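Local coordinates for protein PTHB1 (Homo sapiens, PDB 4YD8) that serves as a subunit of the BBSome, a coat complex thought to sort specific membrane proteins to the primary cilium, this piece being the protein's N-terminal seven-bladed beta-propeller, at residues A[83-88]-A[99-104]; A[137-142]-A[156-161]. One frame throughout, in Å; residues are numbered along the deposited sequence.

Contact 1: residues A[83-88]-A[99-104]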
ATOM      1  N   LEU A  83       8.788   5.696  -6.888  1.00 23.69           N
ATOM      2  CA  LEU A  83       9.056   5.166  -5.551  1.00 24.12           C
ATOM      3  C   LEU A  83       7.797   4.613  -4.889  1.00 26.37           C
ATOM      4  O   LEU A  83       7.866   3.676  -4.105  1.00 27.20           O
ATOM      5  CB  LEU A  83       9.653   6.242  -4.653  1.00 25.41           C
ATOM      6  CG  LEU A  83      11.005   6.816  -5.099  1.00 27.37           C
ATOM      7  CD1 LEU A  83      11.576   7.706  -4.010  1.00 28.88           C
ATOM      8  CD2 LEU A  83      11.958   5.689  -5.456  1.00 34.03           C
ATOM      9  N   GLN A  84       6.652   5.213  -5.190  1.00 24.25           N
ATOM     10  CA  GLN A  84       5.398   4.802  -4.558  1.00 24.03           C
ATOM     11  C   GLN A  84       4.206   5.314  -5.351  1.00 24.88           C
ATOM     12  O   GLN A  84       4.299   6.355  -6.003  1.00 24.02           O
ATOM     13  CB  GLN A  84       5.349   5.322  -3.114  1.00 25.73           C
ATOM     14  CG  GLN A  84       4.281   4.656  -2.240  1.00 27.22           C
ATOM     15  CD  GLN A  84       4.376   5.067  -0.787  1.00 31.64           C
ATOM     16  OE1 GLN A  84       5.437   5.501  -0.311  1.00 25.45           O
ATOM     17  NE2 GLN A  84       3.263   4.938  -0.065  1.00 26.90           N
ATOM     18  N   VAL A  85       3.097   4.573  -5.316  1.00 23.23           N
ATOM     19  CA  VAL A  85       1.836   5.051  -5.884  1.00 22.90           C
ATOM     20  C   VAL A  85       0.726   4.904  -4.838  1.00 23.53           C
ATOM     21  O   VAL A  85       0.708   3.926  -4.075  1.00 21.46           O
ATOM     22  CB  VAL A  85       1.440   4.283  -7.178  1.00 22.88           C
ATOM     23  CG1 VAL A  85       2.325   4.708  -8.354  1.00 26.97           C
ATOM     24  CG2 VAL A  85       1.541   2.790  -6.958  1.00 25.45           C
ATOM     25  N   GLU A  86      -0.166   5.888  -4.785  1.00 21.96           N
ATOM     26  CA  GLU A  86      -1.325   5.854  -3.889  1.00 20.20           C
ATOM     27  C   GLU A  86      -2.487   6.553  -4.585  1.00 21.16           C
ATOM     28  O   GLU A  86      -2.284   7.352  -5.491  1.00 22.74           O
ATOM     29  CB  GLU A  86      -1.059   6.545  -2.544  1.00 19.97           C
ATOM     30  CG  GLU A  86       0.062   5.949  -1.657  1.00 22.82           C
ATOM     31  CD  GLU A  86      -0.167   4.502  -1.210  1.00 31.14           C
ATOM     32  OE1 GLU A  86      -1.317   3.976  -1.275  1.00 29.10           O
ATOM     33  OE2 GLU A  86       0.830   3.892  -0.753  1.00 28.03           O
ATOM     34  N   VAL A  87      -3.698   6.264  -4.133  1.00 20.82           N
ATOM     35  CA  VAL A  87      -4.897   6.815  -4.747  1.00 18.73           C
ATOM     36  C   VAL A  87      -5.766   7.347  -3.634  1.00 22.67           C
ATOM     37  O   VAL A  87      -6.006   6.647  -2.652  1.00 21.60           O
ATOM     38  CB  VAL A  87      -5.659   5.742  -5.567  1.00 18.70           C
ATOM     39  CG1 VAL A  87      -7.034   6.277  -6.012  1.00 19.97           C
ATOM     40  CG2 VAL A  87      -4.806   5.285  -6.760  1.00 21.54           C
ATOM     41  N   GLY A  88      -6.225   8.587  -3.770  1.00 21.10           N
ATOM     42  CA  GLY A  88      -6.965   9.223  -2.708  1.00 22.07           C
ATOM     43  C   GLY A  88      -7.568  10.544  -3.139  1.00 23.21           C
ATOM     44  O   GLY A  88      -7.473  10.942  -4.304  1.00 23.88           O
ATOM     45  N   LEU A  99      -4.587   9.916  -8.531  1.00 20.45           N
ATOM     46  CA  LEU A  99      -3.362   9.119  -8.402  1.00 21.23           C
ATOM     47  C   LEU A  99      -2.223  10.005  -7.937  1.00 20.63           C
ATOM     48  O   LEU A  99      -1.953  11.026  -8.569  1.00 21.26           O
ATOM     49  CB  LEU A  99      -2.990   8.497  -9.741  1.00 22.41           C
ATOM     50  CG  LEU A  99      -1.663   7.723  -9.807  1.00 23.22           C
ATOM     51  CD1 LEU A  99      -1.689   6.504  -8.907  1.00 25.34           C
ATOM     52  CD2 LEU A  99      -1.321   7.328 -11.233  1.00 28.47           C
ATOM     53  N   ALA A 100      -1.555   9.620  -6.849  1.00 20.41           N
ATOM     54  CA  ALA A 100      -0.316  10.304  -6.458  1.00 21.61           C
ATOM     55  C   ALA A 100       0.853   9.406  -6.836  1.00 23.15           C
ATOM     56  O   ALA A 100       0.843   8.211  -6.554  1.00 21.21           O
ATOM     57  CB  ALA A 100      -0.305  10.615  -4.969  1.00 20.76           C
ATOM     58  N   VAL A 101       1.842   9.984  -7.505  1.00 23.26           N
ATOM     59  CA  VAL A 101       3.049   9.271  -7.873  1.00 22.40           C
ATOM     60  C   VAL A 101       4.205   9.956  -7.165  1.00 25.90           C
ATOM     61  O   VAL A 101       4.440  11.151  -7.364  1.00 23.41           O
ATOM     62  CB  VAL A 101       3.279   9.279  -9.392  1.00 24.54           C
ATOM     63  CG1 VAL A 101       4.563   8.522  -9.754  1.00 24.03           C
ATOM     64  CG2 VAL A 101       2.049   8.675 -10.121  1.00 22.82           C
ATOM     65  N   LEU A 102       4.906   9.203  -6.332  1.00 22.84           N
ATOM     66  CA  LEU A 102       6.054   9.740  -5.614  1.00 23.43           C
ATOM     67  C   LEU A 102       7.321   9.424  -6.374  1.00 24.54           C
ATOM     68  O   LEU A 102       7.586   8.259  -6.688  1.00 26.98           O
ATOM     69  CB  LEU A 102       6.121   9.155  -4.202  1.00 24.37           C
ATOM     70  CG  LEU A 102       7.264   9.678  -3.330  1.00 28.80           C
ATOM     71  CD1 LEU A 102       7.116  11.192  -3.117  1.00 23.89           C
ATOM     72  CD2 LEU A 102       7.268   8.922  -2.010  1.00 23.01           C
ATOM     73  N   HIS A 103       8.108  10.462  -6.655  1.00 25.54           N
ATOM     74  CA  HIS A 103       9.448  10.319  -7.221  1.00 26.89           C
ATOM     75  C   HIS A 103      10.444  10.794  -6.173  1.00 27.48           C
ATOM     76  O   HIS A 103      10.049  11.333  -5.145  1.00 28.24           O
ATOM     77  CB  HIS A 103       9.611  11.143  -8.507  1.00 27.91           C
ATOM     78  CG  HIS A 103       8.666  10.763  -9.607  1.00 30.31           C
ATOM     79  ND1 HIS A 103       8.822   9.624 -10.366  1.00 31.12           N
ATOM     80  CD2 HIS A 103       7.557  11.385 -10.087  1.00 27.22           C
ATOM     81  CE1 HIS A 103       7.850   9.555 -11.263  1.00 29.85           C
ATOM     82  NE2 HIS A 103       7.082  10.620 -11.121  1.00 27.91           N
ATOM     83  N   SER A 104      11.729  10.608  -6.443  1.00 28.81           N
ATOM     84  CA  SER A 104      12.762  11.041  -5.509  1.00 31.19           C
ATOM     85  C   SER A 104      12.667  12.525  -5.142  1.00 29.98           C
ATOM     86  O   SER A 104      12.803  12.886  -3.963  1.00 34.48           O
ATOM     87  CB  SER A 104      14.147  10.755  -6.085  1.00 34.60           C
ATOM     88  OG  SER A 104      15.139  11.234  -5.198  1.00 40.45           O
TER
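A classic beta bulge, with Leu-83 and Gln-84 both facing Leu-102, opens the first antiparallel hairpin of a beta-propeller blade. Leu-102 O takes the N-H of Leu-83 at 2.8 Å from Leu-83 N, nearly along the C=O axis, and Leu-102 N gives a nearly straight bond (174°) back to Gln-84 O. Glu-86 and Ala-100 form the next hydrogen-bonded pair, tightened by 2.7 Å from Ala-100 N to Glu-86 O. Between them Val-85 and Val-101 form a non-hydrogen-bonded pair, with no amide bond to each other; the CA-H of Val-85 is directed at Ala-100 O.

Chi1 of Leu-83 (-62°) sets CG anti to the carbonyl carbon, and chi2 of -171° carries CD1 on to the other segment, 3.8 Å from Ser-104 N. An alanine here would keep CB beside Leu-102 O but would probably open a gap against the His-103 to Ser-104 peptide, which CD1 now covers. On the face of Val-85, Val-87 and Leu-99, branched aliphatic residues suit a buried sheet surface: Leu-99 CD1 touches Val-87 CG2 at 4.0 Å, and both valines pack on Cys-30 of strand 29-32. The other face mixes apolar Ala-100 and Leu-102, which rests on Met-142 of strand 139-145, with polar Gln-84 and Glu-86. There Gln-84 NE2 donates to the anti lone pair of Glu-86 OE2 at 2.7 Å, while its OE1 accepts Met-142 N; held at both ends, the amide is probably limited in turning. The bulge is local; side chains alternating onto two packed faces are typical of a beta-propeller blade, here at its first strand, 84-88.

Contact 2: residues A[137-142]-A[156-161]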
ATOM      1  N   ARG A 137      13.983  17.951  -0.582  1.00 42.63           N
ATOM      2  CA  ARG A 137      14.810  16.838  -0.104  1.00 44.28           C
ATOM      3  C   ARG A 137      14.428  15.551  -0.820  1.00 40.20           C
ATOM      4  O   ARG A 137      13.284  15.394  -1.229  1.00 36.48           O
ATOM      5  CB  ARG A 137      14.646  16.640   1.405  1.00 42.49           C
ATOM      6  CG  ARG A 137      14.732  17.909   2.211  1.00 52.06           C
ATOM      7  CD  ARG A 137      14.581  17.648   3.687  1.00 59.25           C
ATOM      8  NE  ARG A 137      15.089  18.780   4.450  1.00 74.40           N
ATOM      9  CZ  ARG A 137      16.374  18.968   4.726  1.00 80.49           C
ATOM     10  NH1 ARG A 137      17.279  18.095   4.307  1.00 76.98           N
ATOM     11  NH2 ARG A 137      16.753  20.029   5.423  1.00 89.38           N
ATOM     12  N   THR A 138      15.378  14.630  -0.964  1.00 35.61           N
ATOM     13  CA  THR A 138      15.084  13.312  -1.548  1.00 32.85           C
ATOM     14  C   THR A 138      14.045  12.533  -0.744  1.00 35.52           C
ATOM     15  O   THR A 138      14.148  12.434   0.478  1.00 31.79           O
ATOM     16  CB  THR A 138      16.354  12.463  -1.639  1.00 37.89           C
ATOM     17  OG1 THR A 138      17.028  12.514  -0.378  1.00 41.42           O
ATOM     18  CG2 THR A 138      17.285  13.012  -2.703  1.00 38.91           C
ATOM     19  N   ALA A 139      13.063  11.953  -1.435  1.00 29.75           N
ATOM     20  CA  ALA A 139      11.970  11.252  -0.761  1.00 28.02           C
ATOM     21  C   ALA A 139      12.296   9.798  -0.453  1.00 29.71           C
ATOM     22  O   ALA A 139      13.067   9.166  -1.165  1.00 28.44           O
ATOM     23  CB  ALA A 139      10.685  11.319  -1.621  1.00 26.40           C
ATOM     24  N   CYS A 140      11.694   9.272   0.612  1.00 26.02           N
ATOM     25  CA  CYS A 140      11.725   7.840   0.863  1.00 25.52           C
ATOM     26  C   CYS A 140      10.368   7.206   0.534  1.00 30.46           C
ATOM     27  O   CYS A 140      10.258   6.411  -0.398  1.00 28.53           O
ATOM     28  CB  CYS A 140      12.102   7.541   2.315  1.00 26.85           C
ATOM     29  SG  CYS A 140      12.067   5.756   2.680  1.00 31.77           S
ATOM     30  N   ASN A 141       9.349   7.574   1.306  1.00 23.49           N
ATOM     31  CA  ASN A 141       8.016   6.963   1.187  1.00 22.46           C
ATOM     32  C   ASN A 141       6.958   7.981   1.614  1.00 23.11           C
ATOM     33  O   ASN A 141       7.295   9.101   1.983  1.00 26.11           O
ATOM     34  CB  ASN A 141       7.922   5.662   2.014  1.00 22.05           C
ATOM     35  CG  ASN A 141       8.343   5.838   3.483  1.00 26.57           C
ATOM     36  OD1 ASN A 141       8.360   6.946   4.011  1.00 27.70           O
ATOM     37  ND2 ASN A 141       8.668   4.720   4.150  1.00 24.38           N
HETATM   38  N   MSE A 142       5.680   7.618   1.540  1.00 23.46           N
HETATM   39  CA  MSE A 142       4.642   8.579   1.874  1.00 21.04           C
HETATM   40  C   MSE A 142       3.447   7.882   2.482  1.00 23.07           C
HETATM   41  O   MSE A 142       3.323   6.656   2.391  1.00 23.48           O
HETATM   42  CB  MSE A 142       4.190   9.358   0.634  1.00 23.54           C
HETATM   43  CG  MSE A 142       3.612   8.477  -0.465  1.00 24.46           C
HETATM   44 SE   MSE A 142       2.890   9.662  -1.888  1.00 28.37          SE
HETATM   45  CE  MSE A 142       2.637   8.354  -3.277  1.00 32.74           C
ATOM     46  N   ILE A 156      -1.218  14.644   2.189  1.00 23.05           N
ATOM     47  CA  ILE A 156      -0.131  13.712   1.928  1.00 21.64           C
ATOM     48  C   ILE A 156       1.057  14.087   2.806  1.00 25.43           C
ATOM     49  O   ILE A 156       1.342  15.270   3.004  1.00 25.05           O
ATOM     50  CB  ILE A 156       0.272  13.718   0.434  1.00 25.08           C
ATOM     51  CG1 ILE A 156      -0.796  13.000  -0.417  1.00 23.35           C
ATOM     52  CG2 ILE A 156       1.641  13.066   0.201  1.00 26.31           C
ATOM     53  CD1 ILE A 156      -0.634  13.255  -1.895  1.00 24.57           C
ATOM     54  N   CYS A 157       1.702  13.076   3.368  1.00 23.08           N
ATOM     55  CA  CYS A 157       2.915  13.279   4.162  1.00 22.60           C
ATOM     56  C   CYS A 157       4.015  12.434   3.558  1.00 24.67           C
ATOM     57  O   CYS A 157       3.865  11.216   3.413  1.00 25.87           O
ATOM     58  CB  CYS A 157       2.694  12.892   5.617  1.00 22.64           C
ATOM     59  SG  CYS A 157       4.241  12.972   6.596  1.00 28.81           S
ATOM     60  N   ILE A 158       5.114  13.079   3.185  1.00 25.73           N
ATOM     61  CA  ILE A 158       6.243  12.386   2.586  1.00 23.37           C
ATOM     62  C   ILE A 158       7.404  12.379   3.579  1.00 24.31           C
ATOM     63  O   ILE A 158       7.767  13.426   4.106  1.00 28.43           O
ATOM     64  CB  ILE A 158       6.693  13.070   1.267  1.00 29.00           C
ATOM     65  CG1 ILE A 158       5.577  13.038   0.206  1.00 27.05           C
ATOM     66  CG2 ILE A 158       7.964  12.426   0.715  1.00 24.87           C
ATOM     67  CD1 ILE A 158       5.878  13.972  -0.972  1.00 30.02           C
ATOM     68  N   GLN A 159       7.963  11.202   3.845  1.00 25.96           N
ATOM     69  CA  GLN A 159       9.177  11.108   4.642  1.00 24.65           C
ATOM     70  C   GLN A 159      10.400  11.210   3.738  1.00 27.21           C
ATOM     71  O   GLN A 159      10.524  10.441   2.777  1.00 27.93           O
ATOM     72  CB  GLN A 159       9.213   9.788   5.429  1.00 24.11           C
ATOM     73  CG  GLN A 159      10.502   9.653   6.284  1.00 25.01           C
ATOM     74  CD  GLN A 159      10.564   8.342   7.047  1.00 28.86           C
ATOM     75  OE1 GLN A 159      11.200   8.253   8.095  1.00 30.78           O
ATOM     76  NE2 GLN A 159       9.908   7.308   6.516  1.00 24.47           N
ATOM     77  N   SER A 160      11.315  12.142   4.044  1.00 26.78           N
ATOM     78  CA  SER A 160      12.530  12.271   3.260  1.00 27.91           C
ATOM     79  C   SER A 160      13.541  11.209   3.676  1.00 28.46           C
ATOM     80  O   SER A 160      13.407  10.602   4.737  1.00 29.84           O
ATOM     81  CB  SER A 160      13.148  13.666   3.432  1.00 29.34           C
ATOM     82  OG  SER A 160      13.688  13.811   4.735  1.00 31.91           O
HETATM   83  N   MSE A 161      14.560  10.994   2.851  1.00 31.98           N
HETATM   84  CA  MSE A 161      15.609  10.037   3.193  1.00 35.87           C
HETATM   85  C   MSE A 161      16.305  10.423   4.497  1.00 34.27           C
HETATM   86  O   MSE A 161      16.741   9.546   5.231  1.00 35.43           O
HETATM   87  CB  MSE A 161      16.648   9.918   2.066  1.00 34.86           C
HETATM   88  CG  MSE A 161      16.102   9.259   0.792  1.00 35.55           C
HETATM   89 SE   MSE A 161      15.604   7.376   1.064  1.00 37.46          SE
HETATM   90  CE  MSE A 161      17.170   6.753   2.043  1.00 52.39           C
TER
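Side by side and pointing the same way, the amides of Asn-141 and Gln-159 meet at their polar edges, NE2 to OD1, and not face to face, their planes 27° apart. Gly-186 O takes an N-H from each, Asn-141 ND2 and Gln-159 NE2, so two amides, each able to donate and accept, are gripped together; Phe-182 and Pro-185 touch the Gln-159 chain. The pair belongs to the first hairpin of a propeller blade. Gln-159 NE2 donates to Asn-141 OD1 at 3.0 Å; the acceptor lies in the glutamine amide plane, while the donor is tilted 16° from the asparagine carbonyl plane. OD1 of Asn-141 also rests 3.3 Å from Gln-159 CB.

The backbone beneath is a classic beta bulge. Gln-159 O accepts Cys-140 N at 2.7 Å and, weakly, Asn-141 N, while Gln-159 N returns a bond to Asn-141 O. On the face of Met-142 and Ile-158, Met-142 CB meets Ile-158 CG1 at 4.0 Å. Neighbouring apolar contacts join Ala-139 CB to Ile-158 CG2 at 3.8 Å and the SE of Met-142, an extended selenomethionine, to Ile-156 CG2 at 4.2 Å.

At the open end Met-161 N bonds Thr-138 O, and Arg-137, salt-bridged to Asp-162, runs past Ser-160. In Met-161, also selenomethionine and exposed, chi2 of -65° turns SE back, to 3.7 Å from Cys-140 CB.

Contacts 1 and 2 hold equivalent elements, the first hairpins of consecutive propeller blades, and each carries a classic beta bulge. Contact 1 is buried and joins its strands mainly by backbone bonds and aliphatic packing; its centre lies about 10 Å from the centre of the chain, that of contact 2 about 15 Å. Contact 2 is only partly buried and adds a side-chain amide pair and an exposed selenomethionine. The blades touch directly: Ser-104 O lies 2.7 Å from Ala-139 N and Gln-84 OE1 2.8 Å from Met-142 N, both probable hydrogen bonds, and Leu-83 CD1 packs on Ala-139 O. Gly-145, critical for protein stability, ends strand 139-145 of contact 2.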